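Local coordinates for protein nucleoside-diphosphate-sugar pyrophosphorylase (Vibrio cholerae, PDB 4EVW) that probably transfers a nucleotidyl group from a nucleoside triphosphate to a sugar phosphate, yielding a nucleoside-diphosphate sugar and pyrophosphate, at residues Q20-M24 with Y57-F62; E26-L32 with Y238-L242; D115-P119 with E228-G233; W144-P149 with P165-S171. The protein carries 1 engineered substitution. All coordinates share one frame. Residues are numbered along the deposited sequence.

Contact 1 of 4, residues Q20-M24 with Y57-F62; sequences QPKYM and YDTAVF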
loop_
_atom_site.group_PDB
_atom_site.type_symbol
_atom_site.label_atom_id
_atom_site.label_comp_id
_atom_site.label_asym_id
_atom_site.label_seq_id
_atom_site.Cartn_x
_atom_site.Cartn_y
_atom_site.Cartn_z
ATOM N N GLN A 20 19.175 11.143 0.375
ATOM C CA GLN A 20 18.746 9.930 -0.323
ATOM C C GLN A 20 17.248 9.719 -0.124
ATOM O O GLN A 20 16.692 10.144 0.883
ATOM C CB GLN A 20 19.448 8.695 0.257
ATOM C CG GLN A 20 20.936 8.599 0.038
ATOM C CD GLN A 20 21.489 7.304 0.600
ATOM O OE1 GLN A 20 21.680 7.169 1.810
ATOM N NE2 GLN A 20 21.724 6.333 -0.275
ATOM N N PRO A 21 16.570 9.076 -1.089
ATOM C CA PRO A 21 15.137 8.864 -0.861
ATOM C C PRO A 21 14.996 7.950 0.360
ATOM O O PRO A 21 15.843 7.090 0.607
ATOM C CB PRO A 21 14.651 8.229 -2.170
ATOM C CG PRO A 21 15.906 7.747 -2.847
ATOM C CD PRO A 21 16.931 8.775 -2.482
ATOM N N LYS A 22 13.933 8.157 1.125
ATOM C CA LYS A 22 13.700 7.408 2.351
ATOM C C LYS A 22 13.867 5.891 2.285
ATOM O O LYS A 22 14.425 5.300 3.207
ATOM C CB LYS A 22 12.321 7.788 2.901
ATOM C CG LYS A 22 11.465 6.652 3.415
ATOM C CD LYS A 22 10.061 7.159 3.725
ATOM C CE LYS A 22 9.451 7.877 2.520
ATOM N NZ LYS A 22 9.321 6.986 1.332
ATOM N N TYR A 23 13.415 5.259 1.207
ATOM C CA TYR A 23 13.538 3.807 1.121
ATOM C C TYR A 23 14.978 3.300 1.007
ATOM O O TYR A 23 15.231 2.102 1.163
ATOM C CB TYR A 23 12.678 3.249 -0.022
ATOM C CG TYR A 23 12.765 4.006 -1.323
ATOM C CD1 TYR A 23 11.759 4.899 -1.701
ATOM C CD2 TYR A 23 13.848 3.831 -2.179
ATOM C CE1 TYR A 23 11.832 5.598 -2.904
ATOM C CE2 TYR A 23 13.933 4.526 -3.386
ATOM C CZ TYR A 23 12.924 5.407 -3.739
ATOM O OH TYR A 23 13.006 6.099 -4.928
HETATM N N MSE A 24 15.921 4.206 0.748
HETATM C CA MSE A 24 17.330 3.823 0.654
HETATM C C MSE A 24 18.067 4.064 1.966
HETATM O O MSE A 24 19.242 3.710 2.098
HETATM C CB MSE A 24 18.037 4.594 -0.468
HETATM C CG MSE A 24 17.562 4.233 -1.862
HETATM SE SE MSE A 24 18.636 5.074 -3.248
HETATM C CE MSE A 24 17.653 4.479 -4.805
ATOM N N TYR A 57 17.004 8.915 -8.692
ATOM C CA TYR A 57 17.986 8.262 -7.825
ATOM C C TYR A 57 18.373 6.843 -8.206
ATOM O O TYR A 57 18.792 6.068 -7.346
ATOM C CB TYR A 57 17.488 8.247 -6.385
ATOM C CG TYR A 57 17.266 9.621 -5.833
ATOM C CD1 TYR A 57 18.332 10.388 -5.365
ATOM C CD2 TYR A 57 15.989 10.169 -5.798
ATOM C CE1 TYR A 57 18.129 11.673 -4.878
ATOM C CE2 TYR A 57 15.773 11.448 -5.315
ATOM C CZ TYR A 57 16.848 12.194 -4.853
ATOM O OH TYR A 57 16.639 13.458 -4.359
ATOM N N ASP A 58 18.225 6.503 -9.479
ATOM C CA ASP A 58 18.570 5.171 -9.956
ATOM C C ASP A 58 17.830 4.105 -9.152
ATOM O O ASP A 58 18.360 3.032 -8.854
ATOM C CB ASP A 58 20.087 4.985 -9.866
ATOM C CG ASP A 58 20.843 5.998 -10.719
ATOM O OD1 ASP A 58 20.605 6.029 -11.946
ATOM O OD2 ASP A 58 21.661 6.767 -10.168
ATOM N N THR A 59 16.578 4.410 -8.829
ATOM C CA THR A 59 15.742 3.518 -8.036
ATOM C C THR A 59 15.428 2.168 -8.681
ATOM O O THR A 59 15.417 1.148 -7.988
ATOM C CB THR A 59 14.424 4.224 -7.643
ATOM O OG1 THR A 59 14.730 5.392 -6.873
ATOM C CG2 THR A 59 13.550 3.304 -6.805
ATOM N N ALA A 60 15.176 2.141 -9.988
ATOM C CA ALA A 60 14.873 0.875 -10.651
ATOM C C ALA A 60 16.015 -0.119 -10.435
ATOM O O ALA A 60 15.784 -1.293 -10.136
ATOM C CB ALA A 60 14.637 1.096 -12.146
ATOM N N VAL A 61 17.250 0.355 -10.587
ATOM C CA VAL A 61 18.415 -0.498 -10.390
ATOM C C VAL A 61 18.508 -0.948 -8.931
ATOM O O VAL A 61 18.760 -2.122 -8.652
ATOM C CB VAL A 61 19.717 0.237 -10.797
ATOM C CG1 VAL A 61 20.934 -0.534 -10.311
ATOM C CG2 VAL A 61 19.764 0.392 -12.318
ATOM N N PHE A 62 18.296 -0.015 -8.004
ATOM C CA PHE A 62 18.338 -0.321 -6.573
ATOM C C PHE A 62 17.330 -1.425 -6.222
ATOM O O PHE A 62 17.673 -2.414 -5.563
ATOM C CB PHE A 62 18.031 0.950 -5.765
ATOM C CG PHE A 62 17.764 0.705 -4.296
ATOM C CD1 PHE A 62 18.811 0.646 -3.378
ATOM C CD2 PHE A 62 16.460 0.554 -3.834
ATOM C CE1 PHE A 62 18.555 0.445 -2.016
ATOM C CE2 PHE A 62 16.193 0.350 -2.479
ATOM C CZ PHE A 62 17.241 0.297 -1.567
#
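Pro21 sets the CD of its ring over one face of Tyr57: this CD sits 3.6 Å from the centroid of the Tyr57 ring, 16° off the ring normal, a CH-pi contact at close range. A second such overlap follows three residues on. Met24, modelled as selenomethionine, places CG 3.9 Å from the Phe62 centroid and only 9° off the normal, while its SE, 4.7 Å from the same centroid, makes a Met-aromatic contact at an oblique angle. The extended side chain then carries Met24 CE into the gap between the two aromatic residues, 3.2 Å from Tyr57 O and 3.7 Å from Phe62 CB. Beside it, Tyr23 provides the polar link: its OH is hydrogen-bonded to Thr59 OG1 at 2.7 Å, and that threonine hydroxyl also meets Val56 O. The turn that presents these side chains is held by Met24 N to Pro21 O at 2.9 Å. Opposite, Tyr57 and Asp58 have left-handed backbone angles just ahead of helix 59-70. Pro21-Lys22 resembles the proline-lysine pair of the sugar nucleotidyltransferase signature, consistent with this family. The loop runs between helix 11-15 and strand 26-27; Tyr57 also touches Phe14 of that helix, and Tyr23 is joined through its backbone to Phe33 of helix 32-37.

Contact 2 of 4, residues E26-L32 with Y238-L242; sequences EAHGQTL and YTDFL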
loop_
_atom_site.group_PDB
_atom_site.type_symbol
_atom_site.label_atom_id
_atom_site.label_comp_id
_atom_site.label_asym_id
_atom_site.label_seq_id
_atom_site.Cartn_x
_atom_site.Cartn_y
_atom_site.Cartn_z
ATOM N N GLU A 26 19.286 3.511 5.743
ATOM C CA GLU A 26 19.626 2.263 6.417
ATOM C C GLU A 26 19.313 2.259 7.908
ATOM O O GLU A 26 19.295 3.300 8.561
ATOM C CB GLU A 26 21.111 1.945 6.195
ATOM C CG GLU A 26 21.482 1.740 4.725
ATOM C CD GLU A 26 22.970 1.511 4.506
ATOM O OE1 GLU A 26 23.542 0.621 5.172
ATOM O OE2 GLU A 26 23.566 2.214 3.662
ATOM N N ALA A 27 19.046 1.068 8.432
ATOM C CA ALA A 27 18.745 0.896 9.841
ATOM C C ALA A 27 18.973 -0.559 10.221
ATOM O O ALA A 27 18.486 -1.474 9.553
ATOM C CB ALA A 27 17.297 1.299 10.136
ATOM N N HIS A 28 19.741 -0.765 11.283
ATOM C CA HIS A 28 20.018 -2.104 11.782
ATOM C C HIS A 28 20.556 -3.081 10.742
ATOM O O HIS A 28 20.224 -4.269 10.767
ATOM C CB HIS A 28 18.750 -2.663 12.419
ATOM C CG HIS A 28 18.143 -1.747 13.435
ATOM N ND1 HIS A 28 18.839 -1.289 14.531
ATOM C CD2 HIS A 28 16.909 -1.194 13.514
ATOM C CE1 HIS A 28 18.063 -0.492 15.244
ATOM N NE2 HIS A 28 16.886 -0.417 14.648
ATOM N N GLY A 29 21.376 -2.582 9.823
ATOM C CA GLY A 29 21.972 -3.451 8.823
ATOM C C GLY A 29 21.322 -3.563 7.457
ATOM O O GLY A 29 21.859 -4.243 6.581
ATOM N N GLN A 30 20.177 -2.919 7.257
ATOM C CA GLN A 30 19.521 -2.987 5.958
ATOM C C GLN A 30 18.657 -1.766 5.662
ATOM O O GLN A 30 18.265 -1.032 6.570
ATOM C CB GLN A 30 18.691 -4.273 5.852
ATOM C CG GLN A 30 17.586 -4.414 6.878
ATOM C CD GLN A 30 16.901 -5.769 6.805
ATOM O OE1 GLN A 30 15.882 -5.997 7.458
ATOM N NE2 GLN A 30 17.461 -6.676 6.013
ATOM N N THR A 31 18.370 -1.555 4.380
ATOM C CA THR A 31 17.571 -0.419 3.942
ATOM C C THR A 31 16.120 -0.514 4.378
ATOM O O THR A 31 15.604 -1.603 4.626
ATOM C CB THR A 31 17.605 -0.273 2.409
ATOM O OG1 THR A 31 17.055 -1.451 1.801
ATOM C CG2 THR A 31 19.041 -0.073 1.927
ATOM N N LEU A 32 15.457 0.631 4.477
ATOM C CA LEU A 32 14.061 0.629 4.873
ATOM C C LEU A 32 13.271 -0.163 3.826
ATOM O O LEU A 32 12.276 -0.809 4.154
ATOM C CB LEU A 32 13.546 2.069 5.015
ATOM C CG LEU A 32 14.274 2.874 6.108
ATOM C CD1 LEU A 32 13.578 4.214 6.322
ATOM C CD2 LEU A 32 14.281 2.084 7.408
ATOM N N TYR A 238 11.629 7.344 11.916
ATOM C CA TYR A 238 12.869 6.715 11.471
ATOM C C TYR A 238 13.891 6.802 12.606
ATOM O O TYR A 238 14.637 5.853 12.865
ATOM C CB TYR A 238 13.394 7.416 10.207
ATOM C CG TYR A 238 14.781 6.993 9.775
ATOM C CD1 TYR A 238 15.075 5.659 9.481
ATOM C CD2 TYR A 238 15.806 7.934 9.659
ATOM C CE1 TYR A 238 16.359 5.276 9.082
ATOM C CE2 TYR A 238 17.085 7.562 9.263
ATOM C CZ TYR A 238 17.358 6.236 8.977
ATOM O OH TYR A 238 18.628 5.883 8.585
ATOM N N THR A 239 13.919 7.946 13.284
ATOM C CA THR A 239 14.829 8.145 14.406
ATOM C C THR A 239 14.471 7.157 15.514
ATOM O O THR A 239 15.350 6.518 16.094
ATOM C CB THR A 239 14.729 9.586 14.953
ATOM O OG1 THR A 239 15.187 10.505 13.954
ATOM C CG2 THR A 239 15.575 9.750 16.209
ATOM N N ASP A 240 13.177 7.026 15.797
ATOM C CA ASP A 240 12.715 6.104 16.831
ATOM C C ASP A 240 13.075 4.666 16.480
ATOM O O ASP A 240 13.462 3.888 17.351
ATOM C CB ASP A 240 11.199 6.214 17.026
ATOM C CG ASP A 240 10.774 7.561 17.579
ATOM O OD1 ASP A 240 11.584 8.194 18.288
ATOM O OD2 ASP A 240 9.625 7.979 17.318
ATOM N N PHE A 241 12.942 4.310 15.204
ATOM C CA PHE A 241 13.267 2.958 14.759
ATOM C C PHE A 241 14.759 2.709 14.920
ATOM O O PHE A 241 15.187 1.589 15.204
ATOM C CB PHE A 241 12.863 2.767 13.295
ATOM C CG PHE A 241 13.093 1.375 12.778
ATOM C CD1 PHE A 241 12.484 0.280 13.385
ATOM C CD2 PHE A 241 13.910 1.161 11.670
ATOM C CE1 PHE A 241 12.687 -1.010 12.897
ATOM C CE2 PHE A 241 14.118 -0.125 11.173
ATOM C CZ PHE A 241 13.505 -1.213 11.789
ATOM N N LEU A 242 15.549 3.762 14.739
ATOM C CA LEU A 242 16.999 3.670 14.870
ATOM C C LEU A 242 17.411 3.360 16.315
ATOM O O LEU A 242 18.436 2.719 16.549
ATOM C CB LEU A 242 17.641 4.981 14.404
ATOM C CG LEU A 242 18.620 4.952 13.222
ATOM C CD1 LEU A 242 18.404 3.716 12.370
ATOM C CD2 LEU A 242 18.438 6.216 12.397
#
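Two carbonyl oxygens receive side-chain donors here, one in each direction. Tyr238 OH donates to Glu26 O at 2.7 Å, and His28 NE2 donates to Phe241 O at 2.7 Å with an angle of 154°, reaching a carbonyl in the last turn of helix 235-243. The histidine also turns a ring edge toward the face of Phe241, a T-shaped pair with centroids 5.0 Å apart and planes at 81°. Its position follows from a tight two-residue beta hairpin: a type I' turn from Ala27 to Gln30 puts His28 and Gly29 at the corners, and its backbone pairs itself, Ala27 N to Gln30 O at 2.9 Å and Gln30 N to Ala27 O at 3.2 Å. Ala27 O has a second donor in His35 NE2. Between the two polar links, Ala27 CB packs 3.5 Å from Leu242 CD1 and 3.6 Å from Phe241 CE2, while Leu32 CD1 lies 3.8 Å from Tyr238 CD1.

Contact 3 of 4, residues D115-P119 with E228-G233; sequences DTFRP and EVIFCG
Build two short strands running antiparallel, end-to-end directions 162° apart. Phe117 and Ile230 form the hydrogen-bonded pair, CA atoms 5.1 Å apart, with Phe117 N to Ile230 O and Ile230 N to Phe117 O both 2.9 Å; next to it is the non-hydrogen-bonded pair, Thr116 CA to Phe231 CA 4.8 Å. Cys232 N to Asp115 O at 2.8 Å extends the pairing. Phe117 (chi1 -44°, chi2 -32°) and Ile230 (m, t) share one face, Phe117 CD2 lying 3.8 Å from Ile230 CG2; Cys232, chi1 t, brings CB to 3.6 Å from Phe117 CZ. On the other face Thr116 and Phe231 are both m, with Thr116 OG1, bonded to Asn113, 4.0 Å from Phe231 CD1. Arg118 folds back through m, m, m so that NH1 donates to Glu228 O at 3.0 Å, while NH2 salt-bridges Glu135. This is an isolated two-stranded ribbon beside the main mixed sheet. Phe117 packs on helix 32-37 and on Phe241 of helix 235-243, whereas Phe231 meets Phe137 of strand 132-138.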
loop_
_atom_site.group_PDB
_atom_site.type_symbol
_atom_site.label_atom_id
_atom_site.label_comp_id
_atom_site.label_asym_id
_atom_site.label_seq_id
_atom_site.Cartn_x
_atom_site.Cartn_y
_atom_site.Cartn_z
ATOM N N ASP A 115 6.680 2.498 3.685
ATOM C CA ASP A 115 6.816 3.204 4.969
ATOM C C ASP A 115 6.368 2.343 6.143
ATOM O O ASP A 115 6.427 2.776 7.292
ATOM C CB ASP A 115 5.940 4.462 5.019
ATOM C CG ASP A 115 6.197 5.410 3.879
ATOM O OD1 ASP A 115 7.378 5.657 3.562
ATOM O OD2 ASP A 115 5.208 5.924 3.314
ATOM N N THR A 116 5.914 1.133 5.851
ATOM C CA THR A 116 5.386 0.266 6.888
ATOM C C THR A 116 6.060 -1.094 6.952
ATOM O O THR A 116 6.429 -1.651 5.918
ATOM C CB THR A 116 3.878 0.040 6.638
ATOM O OG1 THR A 116 3.244 1.305 6.414
ATOM C CG2 THR A 116 3.225 -0.645 7.823
ATOM N N PHE A 117 6.237 -1.616 8.166
ATOM C CA PHE A 117 6.805 -2.951 8.327
ATOM C C PHE A 117 5.771 -3.803 9.041
ATOM O O PHE A 117 5.195 -3.403 10.062
ATOM C CB PHE A 117 8.083 -2.974 9.170
ATOM C CG PHE A 117 9.054 -1.893 8.837
ATOM C CD1 PHE A 117 9.163 -1.401 7.538
ATOM C CD2 PHE A 117 9.859 -1.354 9.831
ATOM C CE1 PHE A 117 10.058 -0.380 7.237
ATOM C CE2 PHE A 117 10.759 -0.337 9.547
ATOM C CZ PHE A 117 10.859 0.155 8.246
ATOM N N ARG A 118 5.545 -4.988 8.490
ATOM C CA ARG A 118 4.587 -5.939 9.046
ATOM C C ARG A 118 5.335 -7.256 9.160
ATOM O O ARG A 118 5.183 -8.142 8.315
ATOM C CB ARG A 118 3.396 -6.077 8.099
ATOM C CG ARG A 118 2.419 -4.917 8.200
ATOM C CD ARG A 118 1.487 -5.100 9.394
ATOM N NE ARG A 118 0.571 -6.218 9.171
ATOM C CZ ARG A 118 0.703 -7.422 9.721
ATOM N NH1 ARG A 118 1.715 -7.680 10.547
ATOM N NH2 ARG A 118 -0.164 -8.382 9.424
ATOM N N PRO A 119 6.150 -7.407 10.212
ATOM C CA PRO A 119 6.913 -8.649 10.371
ATOM C C PRO A 119 6.084 -9.934 10.306
ATOM O O PRO A 119 4.991 -10.014 10.870
ATOM C CB PRO A 119 7.566 -8.493 11.744
ATOM C CG PRO A 119 7.567 -7.024 11.999
ATOM C CD PRO A 119 6.269 -6.554 11.409
ATOM N N GLU A 228 2.253 -5.528 15.901
ATOM C CA GLU A 228 2.520 -6.258 14.662
ATOM C C GLU A 228 2.809 -5.330 13.486
ATOM O O GLU A 228 3.104 -5.790 12.383
ATOM C CB GLU A 228 1.339 -7.176 14.333
ATOM C CG GLU A 228 1.155 -8.300 15.353
ATOM C CD GLU A 228 0.020 -9.242 14.996
ATOM O OE1 GLU A 228 -1.155 -8.816 15.040
ATOM O OE2 GLU A 228 0.305 -10.413 14.669
ATOM N N VAL A 229 2.722 -4.026 13.723
ATOM C CA VAL A 229 2.989 -3.053 12.671
ATOM C C VAL A 229 3.934 -1.963 13.173
ATOM O O VAL A 229 3.805 -1.475 14.298
ATOM C CB VAL A 229 1.669 -2.416 12.138
ATOM C CG1 VAL A 229 0.948 -1.657 13.246
ATOM C CG2 VAL A 229 1.975 -1.488 10.964
ATOM N N ILE A 230 4.916 -1.617 12.347
ATOM C CA ILE A 230 5.879 -0.575 12.694
ATOM C C ILE A 230 5.829 0.460 11.585
ATOM O O ILE A 230 5.985 0.126 10.412
ATOM C CB ILE A 230 7.312 -1.136 12.791
ATOM C CG1 ILE A 230 7.390 -2.152 13.933
ATOM C CG2 ILE A 230 8.309 0.007 13.012
ATOM C CD1 ILE A 230 8.544 -3.119 13.814
ATOM N N PHE A 231 5.588 1.710 11.952
ATOM C CA PHE A 231 5.528 2.779 10.966
ATOM C C PHE A 231 6.852 3.524 10.949
ATOM O O PHE A 231 7.413 3.841 11.997
ATOM C CB PHE A 231 4.387 3.737 11.296
ATOM C CG PHE A 231 3.031 3.093 11.260
ATOM C CD1 PHE A 231 2.472 2.684 10.055
ATOM C CD2 PHE A 231 2.319 2.885 12.434
ATOM C CE1 PHE A 231 1.218 2.076 10.022
ATOM C CE2 PHE A 231 1.069 2.279 12.414
ATOM C CZ PHE A 231 0.516 1.874 11.206
ATOM N N CYS A 232 7.341 3.800 9.747
ATOM C CA CYS A 232 8.611 4.487 9.575
ATOM C C CYS A 232 8.452 5.419 8.374
ATOM O O CYS A 232 9.254 5.389 7.443
ATOM C CB CYS A 232 9.696 3.443 9.308
ATOM S SG CYS A 232 11.369 3.978 9.678
ATOM N N GLY A 233 7.409 6.244 8.411
ATOM C CA GLY A 233 7.125 7.138 7.301
ATOM C C GLY A 233 7.481 8.608 7.441
ATOM O O GLY A 233 7.383 9.354 6.468
#

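Contact 4 of 4, residues W144-P149 with P165-S171; sequences WSFAKP and PISDLCS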
loop_
_atom_site.group_PDB
_atom_site.type_symbol
_atom_site.label_atom_id
_atom_site.label_comp_id
_atom_site.label_asym_id
_atom_site.label_seq_id
_atom_site.Cartn_x
_atom_site.Cartn_y
_atom_site.Cartn_z
ATOM N N TRP A 144 -5.292 9.154 9.868
ATOM C CA TRP A 144 -5.227 7.824 9.285
ATOM C C TRP A 144 -6.394 7.682 8.328
ATOM O O TRP A 144 -7.248 8.561 8.244
ATOM C CB TRP A 144 -5.399 6.741 10.356
ATOM C CG TRP A 144 -4.509 6.844 11.544
ATOM C CD1 TRP A 144 -4.788 7.456 12.735
ATOM C CD2 TRP A 144 -3.196 6.298 11.671
ATOM N NE1 TRP A 144 -3.729 7.317 13.597
ATOM C CE2 TRP A 144 -2.736 6.611 12.969
ATOM C CE3 TRP A 144 -2.360 5.571 10.811
ATOM C CZ2 TRP A 144 -1.474 6.223 13.429
ATOM C CZ3 TRP A 144 -1.107 5.184 11.268
ATOM C CH2 TRP A 144 -0.675 5.511 12.567
ATOM N N SER A 145 -6.416 6.579 7.593
ATOM C CA SER A 145 -7.551 6.286 6.737
ATOM C C SER A 145 -8.300 5.320 7.644
ATOM O O SER A 145 -7.689 4.474 8.296
ATOM C CB SER A 145 -7.138 5.610 5.423
ATOM O OG SER A 145 -5.847 5.041 5.501
ATOM N N PHE A 146 -9.614 5.474 7.706
ATOM C CA PHE A 146 -10.442 4.660 8.585
ATOM C C PHE A 146 -11.392 3.726 7.858
ATOM O O PHE A 146 -11.821 4.012 6.745
ATOM C CB PHE A 146 -11.282 5.573 9.478
ATOM C CG PHE A 146 -10.473 6.480 10.351
ATOM C CD1 PHE A 146 -9.991 7.697 9.875
ATOM C CD2 PHE A 146 -10.181 6.107 11.655
ATOM C CE1 PHE A 146 -9.226 8.531 10.699
ATOM C CE2 PHE A 146 -9.422 6.928 12.482
ATOM C CZ PHE A 146 -8.943 8.141 12.004
ATOM N N ALA A 147 -11.720 2.610 8.499
ATOM C CA ALA A 147 -12.678 1.663 7.944
ATOM C C ALA A 147 -13.784 1.567 8.995
ATOM O O ALA A 147 -13.505 1.374 10.181
ATOM C CB ALA A 147 -12.034 0.300 7.719
ATOM N N LYS A 148 -15.030 1.728 8.562
ATOM C CA LYS A 148 -16.169 1.676 9.473
ATOM C C LYS A 148 -16.825 0.298 9.451
ATOM O O LYS A 148 -17.217 -0.201 8.398
ATOM C CB LYS A 148 -17.191 2.750 9.090
ATOM C CG LYS A 148 -18.394 2.848 10.022
ATOM C CD LYS A 148 -19.346 3.946 9.559
ATOM C CE LYS A 148 -20.577 4.053 10.453
ATOM N NZ LYS A 148 -21.607 4.962 9.867
ATOM N N PRO A 149 -16.949 -0.340 10.623
ATOM C CA PRO A 149 -17.561 -1.669 10.728
ATOM C C PRO A 149 -19.087 -1.629 10.670
ATOM O O PRO A 149 -19.701 -0.602 10.969
ATOM C CB PRO A 149 -17.042 -2.174 12.071
ATOM C CG PRO A 149 -17.011 -0.920 12.891
ATOM C CD PRO A 149 -16.439 0.115 11.930
ATOM N N PRO A 165 -12.527 10.614 10.760
ATOM C CA PRO A 165 -12.512 9.532 11.756
ATOM C C PRO A 165 -13.874 8.902 11.962
ATOM O O PRO A 165 -14.476 9.043 13.026
ATOM C CB PRO A 165 -12.050 10.227 13.030
ATOM C CG PRO A 165 -11.267 11.370 12.540
ATOM C CD PRO A 165 -12.080 11.872 11.377
ATOM N N ILE A 166 -14.352 8.194 10.953
ATOM C CA ILE A 166 -15.648 7.558 11.038
ATOM C C ILE A 166 -15.641 6.320 11.937
ATOM O O ILE A 166 -16.670 5.675 12.108
ATOM C CB ILE A 166 -16.122 7.169 9.638
ATOM C CG1 ILE A 166 -15.096 6.238 8.992
ATOM C CG2 ILE A 166 -16.265 8.422 8.777
ATOM C CD1 ILE A 166 -15.503 5.744 7.631
ATOM N N SER A 167 -14.483 5.992 12.506
ATOM C CA SER A 167 -14.357 4.829 13.389
ATOM C C SER A 167 -12.996 4.885 14.057
ATOM O O SER A 167 -12.257 5.850 13.881
ATOM C CB SER A 167 -14.431 3.529 12.582
ATOM O OG SER A 167 -13.170 3.245 11.989
ATOM N N ASP A 168 -12.659 3.856 14.828
ATOM C CA ASP A 168 -11.337 3.829 15.433
ATOM C C ASP A 168 -10.516 2.660 14.885
ATOM O O ASP A 168 -9.562 2.208 15.513
ATOM C CB ASP A 168 -11.401 3.811 16.970
ATOM C CG ASP A 168 -12.209 2.669 17.516
ATOM O OD1 ASP A 168 -12.851 1.964 16.716
ATOM O OD2 ASP A 168 -12.207 2.485 18.752
ATOM N N LEU A 169 -10.898 2.181 13.701
ATOM C CA LEU A 169 -10.162 1.116 13.020
ATOM C C LEU A 169 -9.370 1.837 11.931
ATOM O O LEU A 169 -9.937 2.274 10.928
ATOM C CB LEU A 169 -11.119 0.108 12.384
ATOM C CG LEU A 169 -12.055 -0.627 13.351
ATOM C CD1 LEU A 169 -12.980 -1.542 12.581
ATOM C CD2 LEU A 169 -11.231 -1.416 14.353
ATOM N N CYS A 170 -8.062 1.953 12.133
ATOM C CA CYS A 170 -7.194 2.662 11.196
ATOM C C CYS A 170 -6.396 1.746 10.286
ATOM O O CYS A 170 -5.863 0.727 10.726
ATOM C CB CYS A 170 -6.232 3.551 11.976
ATOM S SG CYS A 170 -7.058 4.478 13.286
ATOM N N SER A 171 -6.292 2.135 9.019
ATOM C CA SER A 171 -5.554 1.341 8.044
ATOM C C SER A 171 -4.061 1.268 8.322
ATOM O O SER A 171 -3.425 2.264 8.680
ATOM C CB SER A 171 -5.768 1.895 6.630
ATOM O OG SER A 171 -4.929 1.223 5.704
#
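Phe146 is the apolar centre, with more surface covered than any other residue here. Pro165 CA stands over one face of its ring, 3.6 Å from the centroid, Ile166 CG1 reaches to 3.9 Å from Phe146 CB, and Cys170 SG approaches Phe146 CE2 at 3.5 Å. That sulfur also makes an oblique contact with Trp144, 4.1 Å from the centroid of the five-membered ring, so one cysteine serves two aromatics. Farther out, Lys148 CB lies 3.7 Å from Ile166 CD1, and Pro149 CD 3.9 Å from Leu169 CD1. The backbones meet in a single bridge, Phe146 with Cys170, flanked by Ser171 N to Ser145 O at 2.8 Å and Ala147 N to Leu169 O at 3.0 Å; the strands then splay, their directions 142° apart. At the polar edge Ser167 OG donates to Ala147 O at 2.6 Å and accepts from Leu169 N at 3.0 Å, an ST turn. Backbone bonds thus join strand 146-149 to the main sheet, and Ser167 adds a side-chain bond where that pairing gives out.

Overall arrangement
From the N terminus, residues 20-24 and 26-32 follow almost directly, opening contacts 1 and 2. Contact 1 closes first, at helix 59-70; contact 2 crosses it and stays open until helix 235-243. Within that long loop contact 3 opens at 115-119, contact 4 opens and closes between 144 and 171, and contact 3 closes at 228-233, giving nested brackets. In space contacts 1, 2 and 3 all touch one another: Thr31 meets Tyr23 and Phe62, Phe241 meets Phe117, and Lys22 forms a long, weak ion pair with Asp115. Contact 4 is about 32 Å from contact 1 between centres, so residues 228-242 lie between the N-terminal loops and the 144-171 region, which Phe231 meets at Trp144.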